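Local atomic coordinates of filamentous hemagglutinin (Bordetella pertussis, PDB entry 1RWR), a protein that acts as a secreted adhesin, its N-terminal beta-helical TPS domain probably directing export through the two-partner secretion pathway. Residues V18-I23 / G61-N66; V46-G51 / S74-E79; G90-Y95 / A99-A104; N112-L117 / L122-G127. All coordinates share one frame; numbering follows the deposited sequence.

Contact 1 of 4, residues V18-I23 / G61-N66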
loop_
_atom_site.group_PDB
_atom_site.type_symbol
_atom_site.label_atom_id
_atom_site.label_comp_id
_atom_site.label_asym_id
_atom_site.label_seq_id
_atom_site.Cartn_x
_atom_site.Cartn_y
_atom_site.Cartn_z
ATOM N N VAL A 18 12.655 17.058 -10.660
ATOM C CA VAL A 18 11.963 15.945 -9.997
ATOM C C VAL A 18 12.057 16.280 -8.506
ATOM O O VAL A 18 13.147 16.517 -8.004
ATOM C CB VAL A 18 12.605 14.583 -10.338
ATOM C CG1 VAL A 18 11.991 13.456 -9.550
ATOM C CG2 VAL A 18 12.468 14.295 -11.841
ATOM N N PRO A 19 10.940 16.347 -7.795
ATOM C CA PRO A 19 10.974 16.792 -6.394
ATOM C C PRO A 19 11.765 15.873 -5.471
ATOM O O PRO A 19 11.760 14.673 -5.693
ATOM C CB PRO A 19 9.494 16.821 -5.961
ATOM C CG PRO A 19 8.765 16.126 -6.971
ATOM C CD PRO A 19 9.585 16.036 -8.253
ATOM N N VAL A 20 12.467 16.478 -4.509
ATOM C CA VAL A 20 13.279 15.783 -3.532
ATOM C C VAL A 20 12.671 16.141 -2.180
ATOM O O VAL A 20 12.566 17.323 -1.840
ATOM C CB VAL A 20 14.755 16.225 -3.555
ATOM C CG1 VAL A 20 15.523 15.635 -2.367
ATOM C CG2 VAL A 20 15.416 15.884 -4.865
ATOM N N VAL A 21 12.262 15.125 -1.426
ATOM C CA VAL A 21 11.751 15.308 -0.089
ATOM C C VAL A 21 12.902 15.128 0.873
ATOM O O VAL A 21 13.421 14.008 1.020
ATOM C CB VAL A 21 10.637 14.290 0.248
ATOM C CG1 VAL A 21 10.148 14.508 1.658
ATOM C CG2 VAL A 21 9.488 14.396 -0.743
ATOM N N ASN A 22 13.329 16.237 1.490
ATOM C CA ASN A 22 14.230 16.180 2.634
ATOM C C ASN A 22 13.409 15.832 3.879
ATOM O O ASN A 22 12.919 16.696 4.593
ATOM C CB ASN A 22 15.021 17.486 2.792
ATOM C CG ASN A 22 16.169 17.575 1.829
ATOM O OD1 ASN A 22 16.641 16.561 1.329
ATOM N ND2 ASN A 22 16.625 18.814 1.530
ATOM N N ILE A 23 13.271 14.523 4.092
ATOM C CA ILE A 23 12.518 13.961 5.182
ATOM C C ILE A 23 13.069 14.442 6.532
ATOM O O ILE A 23 14.244 14.816 6.628
ATOM C CB ILE A 23 12.537 12.406 5.131
ATOM C CG1 ILE A 23 13.964 11.828 5.182
ATOM C CG2 ILE A 23 11.854 11.877 3.862
ATOM C CD1 ILE A 23 13.971 10.296 5.451
ATOM N N GLY A 61 18.607 12.665 -10.735
ATOM C CA GLY A 61 19.971 13.164 -10.896
ATOM C C GLY A 61 20.551 13.643 -9.559
ATOM O O GLY A 61 20.162 13.194 -8.479
ATOM N N ALA A 62 21.499 14.565 -9.645
ATOM C CA ALA A 62 22.280 14.973 -8.508
ATOM C C ALA A 62 21.473 15.581 -7.381
ATOM O O ALA A 62 20.503 16.328 -7.585
ATOM C CB ALA A 62 23.403 15.965 -8.958
ATOM N N LEU A 63 21.868 15.243 -6.161
ATOM C CA LEU A 63 21.326 15.904 -5.000
ATOM C C LEU A 63 22.324 15.856 -3.873
ATOM O O LEU A 63 23.212 15.018 -3.856
ATOM C CB LEU A 63 19.996 15.259 -4.564
ATOM C CG LEU A 63 20.052 13.906 -3.836
ATOM C CD1 LEU A 63 18.623 13.441 -3.418
ATOM C CD2 LEU A 63 20.714 12.827 -4.674
ATOM N N THR A 64 22.153 16.752 -2.917
ATOM C CA THR A 64 23.030 16.797 -1.762
ATOM C C THR A 64 22.425 16.025 -0.611
ATOM O O THR A 64 21.245 15.705 -0.611
ATOM C CB THR A 64 23.321 18.259 -1.331
ATOM O OG1 THR A 64 22.114 18.947 -1.056
ATOM C CG2 THR A 64 23.901 19.062 -2.481
ATOM N N LYS A 65 23.245 15.716 0.374
ATOM C CA LYS A 65 22.751 15.055 1.564
ATOM C C LYS A 65 21.591 15.839 2.173
ATOM O O LYS A 65 21.471 17.053 1.996
ATOM C CB LYS A 65 23.865 14.896 2.575
ATOM C CG LYS A 65 24.342 16.186 3.166
ATOM C CD LYS A 65 25.555 15.939 4.054
ATOM C CE LYS A 65 26.844 15.830 3.242
ATOM N NZ LYS A 65 27.144 16.964 2.333
ATOM N N ASN A 66 20.745 15.123 2.903
ATOM C CA ASN A 66 19.600 15.711 3.580
ATOM C C ASN A 66 20.051 16.409 4.862
ATOM O O ASN A 66 20.479 15.745 5.813
ATOM C CB ASN A 66 18.613 14.605 3.904
ATOM C CG ASN A 66 17.395 15.089 4.607
ATOM O OD1 ASN A 66 17.358 16.199 5.107
ATOM N ND2 ASN A 66 16.374 14.239 4.661
HETATM O O HOH W 1 19.488 18.559 0.061
#
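The chain at Val-20 to Ile-23 and at Leu-63 to Asn-66 runs in nearly the same direction, 12° apart end to end, but the backbones stay separate: CA atoms are 8.2 Å apart at Val-20 and Leu-63, closing to 5.5 Å at Asn-22 and Asn-66. At the wide end CG1 of Val-20 meets CD1 of Leu-63 at 3.9 Å, an apolar touch. At the narrow end Asn-66, with CG anti to the backbone N, sends its amide across to the inverse gamma turn centred on Asn-22. ND2 of Asn-66 donates to O of Ile-23 at 3.0 Å, in the carbonyl plane and on a lone pair, with an N-H...O angle of 159°. The amides of Asn-22 and Asn-66 lie alongside one another, pointing opposite ways, with planes 25° apart. One water accepts from ND2 of Asn-22, donates to O of Lys-65 and bonds OG1 of Thr-64. Asn-49 completes the network: its ND2 serves OD1 of Asn-22, and its O takes a second bond from ND2 of Asn-66. With OD1 of Asn-66 held by N of Asn-68, the buried amide is fixed in rotation, and the segment after strand 61-63 is joined to strand 20-22 mainly through asparagine polar groups.

Contact 2 of 4, residues V46-G51 / S74-E79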
loop_
_atom_site.group_PDB
_atom_site.type_symbol
_atom_site.label_atom_id
_atom_site.label_comp_id
_atom_site.label_asym_id
_atom_site.label_seq_id
_atom_site.Cartn_x
_atom_site.Cartn_y
_atom_site.Cartn_z
ATOM N N VAL A 46 9.175 10.863 -7.407
ATOM C CA VAL A 46 9.661 11.676 -6.305
ATOM C C VAL A 46 10.858 10.951 -5.698
ATOM O O VAL A 46 10.900 9.727 -5.716
ATOM C CB VAL A 46 8.572 11.920 -5.188
ATOM C CG1 VAL A 46 8.075 10.640 -4.509
ATOM C CG2 VAL A 46 9.039 12.907 -4.149
ATOM N N VAL A 47 11.794 11.717 -5.163
ATOM C CA VAL A 47 12.927 11.141 -4.464
ATOM C C VAL A 47 12.811 11.472 -2.972
ATOM O O VAL A 47 12.780 12.657 -2.607
ATOM C CB VAL A 47 14.246 11.686 -5.034
ATOM C CG1 VAL A 47 15.470 11.150 -4.240
ATOM C CG2 VAL A 47 14.338 11.334 -6.480
ATOM N N PHE A 48 12.832 10.446 -2.126
ATOM C CA PHE A 48 12.927 10.624 -0.696
ATOM C C PHE A 48 14.397 10.635 -0.310
ATOM O O PHE A 48 15.119 9.690 -0.587
ATOM C CB PHE A 48 12.226 9.495 0.065
ATOM C CG PHE A 48 10.753 9.506 -0.086
ATOM C CD1 PHE A 48 9.971 10.302 0.718
ATOM C CD2 PHE A 48 10.157 8.726 -1.075
ATOM C CE1 PHE A 48 8.566 10.292 0.560
ATOM C CE2 PHE A 48 8.811 8.733 -1.240
ATOM C CZ PHE A 48 8.008 9.509 -0.425
ATOM N N ASN A 49 14.844 11.706 0.325
ATOM C CA ASN A 49 16.283 11.868 0.579
ATOM C C ASN A 49 16.665 11.266 1.909
ATOM O O ASN A 49 16.552 11.901 2.934
ATOM C CB ASN A 49 16.713 13.346 0.483
ATOM C CG ASN A 49 18.234 13.526 0.504
ATOM O OD1 ASN A 49 18.992 12.577 0.769
ATOM N ND2 ASN A 49 18.688 14.756 0.251
ATOM N N ASN A 50 17.138 10.022 1.872
ATOM C CA ASN A 50 17.630 9.339 3.071
ATOM C C ASN A 50 19.161 9.225 3.037
ATOM O O ASN A 50 19.743 8.197 3.467
ATOM C CB ASN A 50 17.004 7.955 3.152
ATOM C CG ASN A 50 16.946 7.379 4.561
ATOM O OD1 ASN A 50 16.959 8.088 5.574
ATOM N ND2 ASN A 50 16.786 6.053 4.618
ATOM N N GLY A 51 19.789 10.277 2.508
ATOM C CA GLY A 51 21.216 10.299 2.254
ATOM C C GLY A 51 21.975 11.149 3.257
ATOM O O GLY A 51 21.559 12.232 3.587
ATOM N N SER A 74 14.845 3.980 8.908
ATOM C CA SER A 74 14.404 2.647 8.471
ATOM C C SER A 74 12.963 2.600 7.925
ATOM O O SER A 74 12.632 1.687 7.193
ATOM C CB SER A 74 14.637 1.602 9.565
ATOM O OG SER A 74 14.053 2.012 10.755
ATOM N N ALA A 75 12.142 3.607 8.228
ATOM C CA ALA A 75 10.763 3.713 7.739
ATOM C C ALA A 75 10.495 5.194 7.524
ATOM O O ALA A 75 10.819 6.010 8.364
ATOM C CB ALA A 75 9.769 3.148 8.743
ATOM N N ILE A 76 9.916 5.523 6.382
ATOM C CA ILE A 76 9.588 6.882 6.033
ATOM C C ILE A 76 8.064 6.917 5.867
ATOM O O ILE A 76 7.504 6.245 5.010
ATOM C CB ILE A 76 10.297 7.273 4.701
ATOM C CG1 ILE A 76 11.846 7.286 4.861
ATOM C CG2 ILE A 76 9.841 8.665 4.244
ATOM C CD1 ILE A 76 12.622 7.280 3.560
ATOM N N LEU A 77 7.415 7.671 6.756
ATOM C CA LEU A 77 6.005 7.906 6.741
ATOM C C LEU A 77 5.727 9.311 6.223
ATOM O O LEU A 77 6.292 10.287 6.733
ATOM C CB LEU A 77 5.521 7.861 8.177
ATOM C CG LEU A 77 4.077 8.241 8.473
ATOM C CD1 LEU A 77 3.049 7.358 7.752
ATOM C CD2 LEU A 77 3.895 8.133 9.984
ATOM N N ALA A 78 4.872 9.400 5.224
ATOM C CA ALA A 78 4.341 10.635 4.711
ATOM C C ALA A 78 2.865 10.614 5.054
ATOM O O ALA A 78 2.141 9.760 4.546
ATOM C CB ALA A 78 4.515 10.707 3.159
ATOM N N GLU A 79 2.430 11.523 5.920
ATOM C CA GLU A 79 1.047 11.608 6.391
ATOM C C GLU A 79 0.442 12.923 5.963
ATOM O O GLU A 79 1.016 13.965 6.241
ATOM C CB GLU A 79 1.020 11.587 7.930
ATOM C CG GLU A 79 -0.378 11.660 8.499
ATOM C CD GLU A 79 -0.436 11.927 9.999
ATOM O OE1 GLU A 79 0.612 11.961 10.647
ATOM O OE2 GLU A 79 -1.560 12.024 10.555
#
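Apolar packing carries this contact, with Ile-76 meeting Phe-48 across the interior between two sheets of the beta-helix. CG2 of Ile-76 lies 3.9 Å from CD1 of Phe-48, approaching the ring obliquely, while CD1 of Ile-76 reaches back to CB of Phe-48 at 4.2 Å. The isoleucine can touch both places because its CG2 branch is anti to the backbone N and CG1 anti to the carbonyl carbon (chi1 -65°), spreading the two arms. That same CD1 also comes to 4.4 Å from CG of Asn-50. Leu-101 touches both Phe-48 and Ile-76, continuing the apolar layer into the next coil.

Hydrogen bonding takes place around the pair, not across it, and the joint between the sheets is therefore apolar. Asn-49, whose side chain leaves the opposite face of strand 46-50, accepts from N of Gly-51 through OD1 at 3.0 Å, forming an Asx turn where the strand ends; the donor is tilted 22° from the carbonyl plane. Asn-50 faces inward, but its amide is bonded at both ends, ND2 to O of Lys-97 and OD1 to N of Ala-73. Supplied with partners in this way, the buried amide can border the hydrocarbon of Ile-76.

Contact 3 of 4, residues G90-Y95 / A99-A104; sequences GTLEVY and ADLIIA
Leu-101 and Val-94 bury the most surface in this contact, 59 and 61 Å², and Leu-92 follows with 50 Å². Leu-101 rises from strand 99-104 and divides its two methyls between the other two residues. Its CD2 reaches CG2 of Val-94 at 3.9 Å, the two side chains meeting tip to tip. Its CD1 goes to Leu-92 instead, 3.8 Å from CB and 4.1 Å from CD1, and there the side chains cross at a slant. In Leu-101, chi1 of -65° sets the branch point toward strand 91-95, and chi2 of 176° turns CD1 to Leu-92 and CD2 to Val-94. In Val-94, CG1 is the methyl anti to the backbone N; it lies 4.4 Å from N of Ala-99, near the start of the second strand, while CG2 serves the leucine.

The axes of the two strands approach only to 9.1 Å, too far for backbone pairing, and run at 141°: they belong to different sheets and face each other across the interior. The chain passes from one sheet to the other in the short turn between them, within one coil of the right-handed beta-helix. Leu-122, from a strand flanking 99-104, also touches Leu-101 and extends the apolar layer along the helix axis. The two sheets are joined here by aliphatic groups at van der Waals distance, and it is the forked end of Leu-101 that lets one residue hold two of the facing sheet.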
loop_
_atom_site.group_PDB
_atom_site.type_symbol
_atom_site.label_atom_id
_atom_site.label_comp_id
_atom_site.label_asym_id
_atom_site.label_seq_id
_atom_site.Cartn_x
_atom_site.Cartn_y
_atom_site.Cartn_z
ATOM N N GLY A 90 4.199 7.300 -10.950
ATOM C CA GLY A 90 5.625 7.324 -11.213
ATOM C C GLY A 90 6.374 6.492 -10.199
ATOM O O GLY A 90 5.790 5.613 -9.567
ATOM N N THR A 91 7.659 6.788 -10.025
ATOM C CA THR A 91 8.543 5.992 -9.179
ATOM C C THR A 91 8.777 6.671 -7.856
ATOM O O THR A 91 9.144 7.835 -7.818
ATOM C CB THR A 91 9.871 5.813 -9.822
ATOM O OG1 THR A 91 9.725 5.133 -11.075
ATOM C CG2 THR A 91 10.779 4.915 -8.947
ATOM N N LEU A 92 8.578 5.939 -6.773
ATOM C CA LEU A 92 8.941 6.388 -5.451
ATOM C C LEU A 92 10.357 5.872 -5.197
ATOM O O LEU A 92 10.529 4.693 -4.922
ATOM C CB LEU A 92 7.980 5.836 -4.410
ATOM C CG LEU A 92 6.471 5.981 -4.616
ATOM C CD1 LEU A 92 5.675 5.410 -3.438
ATOM C CD2 LEU A 92 6.129 7.436 -4.826
ATOM N N GLU A 93 11.339 6.766 -5.299
ATOM C CA GLU A 93 12.730 6.409 -5.111
ATOM C C GLU A 93 13.209 6.871 -3.736
ATOM O O GLU A 93 12.944 7.974 -3.313
ATOM C CB GLU A 93 13.621 7.018 -6.184
ATOM C CG GLU A 93 15.112 6.731 -5.962
ATOM C CD GLU A 93 16.002 7.105 -7.120
ATOM O OE1 GLU A 93 15.553 7.695 -8.129
ATOM O OE2 GLU A 93 17.215 6.796 -7.025
ATOM N N VAL A 94 13.926 5.985 -3.056
ATOM C CA VAL A 94 14.623 6.338 -1.832
ATOM C C VAL A 94 16.090 6.492 -2.177
ATOM O O VAL A 94 16.726 5.551 -2.664
ATOM C CB VAL A 94 14.417 5.304 -0.696
ATOM C CG1 VAL A 94 15.072 5.777 0.592
ATOM C CG2 VAL A 94 12.949 5.061 -0.426
ATOM N N TYR A 95 16.600 7.701 -1.988
ATOM C CA TYR A 95 18.027 7.947 -2.135
ATOM C C TYR A 95 18.676 7.698 -0.766
ATOM O O TYR A 95 18.292 8.262 0.244
ATOM C CB TYR A 95 18.339 9.345 -2.649
ATOM C CG TYR A 95 19.801 9.689 -2.519
ATOM C CD1 TYR A 95 20.727 9.113 -3.349
ATOM C CD2 TYR A 95 20.260 10.587 -1.552
ATOM C CE1 TYR A 95 22.124 9.387 -3.197
ATOM C CE2 TYR A 95 21.652 10.880 -1.413
ATOM C CZ TYR A 95 22.560 10.256 -2.224
ATOM O OH TYR A 95 23.914 10.527 -2.082
ATOM N N ALA A 99 14.581 2.013 2.808
ATOM C CA ALA A 99 13.649 2.111 3.938
ATOM C C ALA A 99 12.247 1.679 3.533
ATOM O O ALA A 99 11.912 1.653 2.350
ATOM C CB ALA A 99 13.611 3.534 4.437
ATOM N N ASP A 100 11.436 1.300 4.512
ATOM C CA ASP A 100 10.001 1.158 4.304
ATOM C C ASP A 100 9.380 2.517 3.962
ATOM O O ASP A 100 9.810 3.559 4.458
ATOM C CB ASP A 100 9.297 0.658 5.582
ATOM C CG ASP A 100 9.614 -0.799 5.926
ATOM O OD1 ASP A 100 10.134 -1.568 5.082
ATOM O OD2 ASP A 100 9.360 -1.237 7.062
ATOM N N LEU A 101 8.411 2.496 3.060
ATOM C CA LEU A 101 7.620 3.668 2.717
ATOM C C LEU A 101 6.191 3.427 3.159
ATOM O O LEU A 101 5.608 2.384 2.868
ATOM C CB LEU A 101 7.635 3.965 1.197
ATOM C CG LEU A 101 8.981 4.366 0.595
ATOM C CD1 LEU A 101 8.803 4.505 -0.921
ATOM C CD2 LEU A 101 9.500 5.670 1.204
ATOM N N ILE A 102 5.628 4.414 3.837
ATOM C CA ILE A 102 4.220 4.417 4.232
ATOM C C ILE A 102 3.658 5.750 3.817
ATOM O O ILE A 102 4.166 6.802 4.246
ATOM C CB ILE A 102 4.053 4.254 5.776
ATOM C CG1 ILE A 102 4.769 3.021 6.330
ATOM C CG2 ILE A 102 2.591 4.183 6.111
ATOM C CD1 ILE A 102 6.217 3.211 6.635
ATOM N N ILE A 103 2.612 5.710 2.995
ATOM C CA ILE A 103 1.887 6.897 2.558
ATOM C C ILE A 103 0.474 6.814 3.143
ATOM O O ILE A 103 -0.279 5.917 2.844
ATOM C CB ILE A 103 1.831 7.016 1.014
ATOM C CG1 ILE A 103 3.210 6.855 0.327
ATOM C CG2 ILE A 103 1.170 8.379 0.626
ATOM C CD1 ILE A 103 4.185 7.791 0.738
ATOM N N ALA A 104 0.132 7.756 4.001
ATOM C CA ALA A 104 -1.138 7.757 4.742
ATOM C C ALA A 104 -1.937 9.008 4.460
ATOM O O ALA A 104 -1.495 10.135 4.735
ATOM C CB ALA A 104 -0.871 7.624 6.240
#

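Contact 4 of 4, residues N112-L117 / L122-G127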
loop_
_atom_site.group_PDB
_atom_site.type_symbol
_atom_site.label_atom_id
_atom_site.label_comp_id
_atom_site.label_asym_id
_atom_site.label_seq_id
_atom_site.Cartn_x
_atom_site.Cartn_y
_atom_site.Cartn_z
ATOM N N ASN A 112 -1.827 5.358 -10.044
ATOM C CA ASN A 112 -1.800 5.064 -11.485
ATOM C C ASN A 112 -0.385 4.914 -12.019
ATOM O O ASN A 112 0.317 5.890 -12.217
ATOM C CB ASN A 112 -2.521 6.159 -12.262
ATOM C CG ASN A 112 -2.775 5.751 -13.705
ATOM O OD1 ASN A 112 -3.204 4.662 -13.951
ATOM N ND2 ASN A 112 -2.476 6.630 -14.656
ATOM N N GLY A 113 0.045 3.687 -12.242
ATOM C CA GLY A 113 1.370 3.435 -12.782
ATOM C C GLY A 113 2.471 3.756 -11.766
ATOM O O GLY A 113 3.378 4.574 -12.023
ATOM N N LEU A 114 2.393 3.105 -10.627
ATOM C CA LEU A 114 3.287 3.355 -9.499
ATOM C C LEU A 114 4.372 2.290 -9.435
ATOM O O LEU A 114 4.093 1.121 -9.605
ATOM C CB LEU A 114 2.490 3.384 -8.194
ATOM C CG LEU A 114 3.228 3.888 -6.936
ATOM C CD1 LEU A 114 3.587 5.338 -7.062
ATOM C CD2 LEU A 114 2.427 3.646 -5.661
ATOM N N SER A 115 5.604 2.698 -9.159
ATOM C CA SER A 115 6.686 1.733 -8.912
ATOM C C SER A 115 7.570 2.289 -7.792
ATOM O O SER A 115 7.310 3.388 -7.247
ATOM C CB SER A 115 7.501 1.473 -10.186
ATOM O OG SER A 115 8.076 2.670 -10.590
ATOM N N THR A 116 8.618 1.552 -7.446
ATOM C CA THR A 116 9.549 2.005 -6.409
ATOM C C THR A 116 10.990 1.657 -6.778
ATOM O O THR A 116 11.231 0.758 -7.595
ATOM C CB THR A 116 9.236 1.402 -5.006
ATOM O OG1 THR A 116 9.476 -0.007 -5.004
ATOM C CG2 THR A 116 7.787 1.574 -4.571
ATOM N N LEU A 117 11.925 2.337 -6.120
ATOM C CA LEU A 117 13.336 2.041 -6.226
ATOM C C LEU A 117 13.939 2.244 -4.845
ATOM O O LEU A 117 13.837 3.325 -4.273
ATOM C CB LEU A 117 14.030 2.981 -7.232
ATOM C CG LEU A 117 13.718 2.758 -8.702
ATOM C CD1 LEU A 117 14.319 3.860 -9.563
ATOM C CD2 LEU A 117 14.302 1.409 -9.146
ATOM N N LEU A 122 6.325 -1.225 0.783
ATOM C CA LEU A 122 5.439 -0.078 0.552
ATOM C C LEU A 122 4.062 -0.335 1.104
ATOM O O LEU A 122 3.461 -1.364 0.784
ATOM C CB LEU A 122 5.286 0.221 -0.954
ATOM C CG LEU A 122 4.364 1.348 -1.399
ATOM C CD1 LEU A 122 4.749 2.724 -0.828
ATOM C CD2 LEU A 122 4.357 1.483 -2.851
ATOM N N THR A 123 3.556 0.591 1.921
ATOM C CA THR A 123 2.188 0.580 2.427
ATOM C C THR A 123 1.466 1.856 2.005
ATOM O O THR A 123 1.988 2.977 2.216
ATOM C CB THR A 123 2.244 0.544 3.933
ATOM O OG1 THR A 123 3.075 -0.559 4.362
ATOM C CG2 THR A 123 0.873 0.402 4.576
ATOM N N LEU A 124 0.283 1.692 1.401
ATOM C CA LEU A 124 -0.608 2.789 1.047
ATOM C C LEU A 124 -1.820 2.667 1.926
ATOM O O LEU A 124 -2.458 1.608 1.965
ATOM C CB LEU A 124 -1.016 2.696 -0.412
ATOM C CG LEU A 124 0.137 2.703 -1.396
ATOM C CD1 LEU A 124 -0.447 2.696 -2.836
ATOM C CD2 LEU A 124 1.057 3.912 -1.147
ATOM N N THR A 125 -2.136 3.718 2.666
ATOM C CA THR A 125 -3.177 3.608 3.675
ATOM C C THR A 125 -4.030 4.867 3.774
ATOM O O THR A 125 -3.557 5.981 3.547
ATOM C CB THR A 125 -2.561 3.174 5.065
ATOM O OG1 THR A 125 -3.619 2.894 5.980
ATOM C CG2 THR A 125 -1.773 4.305 5.688
ATOM N N THR A 126 -5.305 4.689 4.104
ATOM C CA THR A 126 -6.116 5.822 4.555
ATOM C C THR A 126 -6.240 5.848 6.069
ATOM O O THR A 126 -7.024 6.634 6.602
ATOM C CB THR A 126 -7.515 5.812 3.943
ATOM O OG1 THR A 126 -8.213 4.612 4.354
ATOM C CG2 THR A 126 -7.406 5.776 2.453
ATOM N N GLY A 127 -5.456 5.037 6.764
ATOM C CA GLY A 127 -5.385 5.115 8.224
ATOM C C GLY A 127 -4.662 6.334 8.758
ATOM O O GLY A 127 -3.714 6.849 8.133
#
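Leu-114 and Leu-122 both hold CG anti to the backbone N, with chi1 of -169° and 178°, which directs both side chains across the gap between facing strands, their CD2 methyls meeting tip to tip at 4.0 Å. Leu-124 has turned differently: its CG is anti to the carbonyl carbon, which brings CD1 to 4.1 Å from the same CD2 of Leu-114. A single methyl of Leu-114 thus touches two leucines of the opposing strand. Thr-116 contributes its methyl, not its hydroxyl, to the interface: CG2 lies 3.8 Å from CD2 of Leu-122, and these two side chains meet at an oblique angle. On the second strand, then, CD2 of Leu-122 is shared between Thr-116 and Leu-114.

Strands 114-117 and 122-125 run at 141° with axes 10.2 Å apart, facing across the interior of the beta-helix. Leu-92 from the preceding coil touches Leu-122, and Phe-160 from strand 159-164 covers Leu-122 and Leu-124 on the following side, so the cluster is one layer in a continuous aliphatic and aromatic core. At the end of the strand, OG1 of Thr-125 accepts from N of Gly-127 at 2.9 Å in an ST turn, and the same oxygen is hydrogen-bonded with O of Val-163, linking this bend to the next coil. The two threonines thus divide the chemistry: Thr-116 turns its methyl inward, where methyl groups alone meet between the strands, while Thr-125 spends its hydroxyl on the polar groups of the turn.

From the N terminus, contact 1 brings residues 61-66 back to strand 20-22, closing a loop of 37 residues. Contact 2 opens inside that loop at 46-51 and closes beyond it at 74-79, so the two cross. Contacts 3 and 4 follow in series, each closing a short turn of three or four residues. Strands 20-22, 45-50, 91-96 and 114-117 lie side by side in one sheet, while 75-80, 99-104 and 119-125 are consecutive neighbours in another. Contacts 2, 3 and 4 therefore bridge the same two sheets at successive levels, whereas contact 1 fastens the segment after strand 61-63 to the first sheet near the N-terminal end of the beta-helix.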